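Local structure of sorbitol dehydrogenase (5ITG) at residues A[242-245]-A[246-249]. The protein probably interconverts D-sorbitol and L-sorbose with an NADP cofactor, as a member of the mannitol dehydrogenase family of oxidoreductases. Numbering follows the deposited sequence.
Sequences KLNA and ASGL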
loop_
_atom_site.group_PDB
_atom_site.type_symbol
_atom_site.label_atom_id
_atom_site.label_comp_id
_atom_site.label_asym_id
_atom_site.label_seq_id
_atom_site.Cartn_x
_atom_site.Cartn_y
_atom_site.Cartn_z
ATOM N N LYS A 242 -16.135 17.317 7.743
ATOM C CA LYS A 242 -16.420 16.512 8.927
ATOM C C LYS A 242 -15.200 16.460 9.839
ATOM O O LYS A 242 -15.316 16.578 11.056
ATOM C CB LYS A 242 -16.816 15.090 8.523
ATOM C CG LYS A 242 -18.188 14.975 7.873
ATOM C CD LYS A 242 -19.306 15.118 8.893
ATOM C CE LYS A 242 -19.326 13.944 9.870
ATOM N NZ LYS A 242 -20.479 14.020 10.811
ATOM N N LEU A 243 -14.027 16.276 9.246
ATOM C CA LEU A 243 -12.795 16.207 10.018
ATOM C C LEU A 243 -12.544 17.518 10.766
ATOM O O LEU A 243 -12.258 17.513 11.966
ATOM C CB LEU A 243 -11.612 15.885 9.094
ATOM C CG LEU A 243 -11.652 14.499 8.432
ATOM C CD1 LEU A 243 -10.452 14.328 7.508
ATOM C CD2 LEU A 243 -11.665 13.414 9.506
ATOM N N ASN A 244 -12.664 18.637 10.059
ATOM C CA ASN A 244 -12.446 19.947 10.667
ATOM C C ASN A 244 -13.511 20.287 11.703
ATOM O O ASN A 244 -13.214 20.880 12.741
ATOM C CB ASN A 244 -12.406 21.037 9.593
ATOM C CG ASN A 244 -11.229 20.886 8.653
ATOM O OD1 ASN A 244 -10.203 20.317 9.016
ATOM N ND2 ASN A 244 -11.366 21.412 7.442
ATOM N N ALA A 245 -14.753 19.911 11.424
ATOM C CA ALA A 245 -15.839 20.184 12.358
ATOM C C ALA A 245 -15.605 19.416 13.653
ATOM O O ALA A 245 -15.974 19.869 14.736
ATOM C CB ALA A 245 -17.167 19.775 11.741
ATOM N N ALA A 246 -14.975 18.251 13.533
ATOM C CA ALA A 246 -14.694 17.396 14.679
ATOM C C ALA A 246 -13.430 17.798 15.437
ATOM O O ALA A 246 -13.351 17.635 16.655
ATOM C CB ALA A 246 -14.588 15.944 14.219
ATOM N N SER A 247 -12.444 18.323 14.716
ATOM C CA SER A 247 -11.187 18.731 15.331
ATOM C C SER A 247 -11.234 20.177 15.811
ATOM O O SER A 247 -10.558 20.537 16.773
ATOM C CB SER A 247 -10.043 18.581 14.331
ATOM O OG SER A 247 -10.200 19.493 13.260
ATOM N N GLY A 248 -12.021 21.000 15.124
ATOM C CA GLY A 248 -12.135 22.401 15.490
ATOM C C GLY A 248 -11.060 23.242 14.828
ATOM O O GLY A 248 -10.824 24.388 15.219
ATOM N N LEU A 249 -10.416 22.671 13.812
ATOM C CA LEU A 249 -9.346 23.343 13.086
ATOM C C LEU A 249 -9.753 23.663 11.654
ATOM O O LEU A 249 -10.356 22.833 10.975
ATOM C CB LEU A 249 -8.100 22.454 13.055
ATOM C CG LEU A 249 -7.538 21.979 14.396
ATOM C CD1 LEU A 249 -6.494 20.897 14.150
ATOM C CD2 LEU A 249 -6.935 23.155 15.153
#
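The carboxamide of N244 carries the carbonyl oxygen of L249 over one of its flat faces, with L249 O 3.2 Å from N244 CG, while its ND2 is hydrogen-bonded to the backbone O of D251, just beyond the turn. Because OD1 and L249 O are both acceptors, they merely sit close. This amide flanks the C-terminal end of helix 237-247 in the Rossmann domain, a worked example of how an ST turn can finish a helix as the chain leaves it. The central group is the hydroxyl of S247. With chi1 at 66°, OG is folded in over its own backbone, flanked by N and C, and from there it makes two bonds: it donates to L243 O at 3.1 Å and accepts from L249 N at 3.2 Å. L243 O is thus gripped twice, since S247 N also reaches it at 2.9 Å, and the hydroxyl approaches well tilted from the carbonyl plane. Replacing S247 with an alanine would probably leave L249 N without its main acceptor and L243 O with one donor fewer, freeing the exit to shift. At that exit L249 is buried, touching M1, L10 and P11 and S83 of strand 82-87; T85 of that strand meets L243. The turn itself passes through G248 at a positive phi of 87°, where a side chain would press on the carbonyl oxygen of S247. The amide of this same glycine closes the last helical turn, G248 N donating to N244 O across 2.7 Å, with an N-H...O angle of 150°.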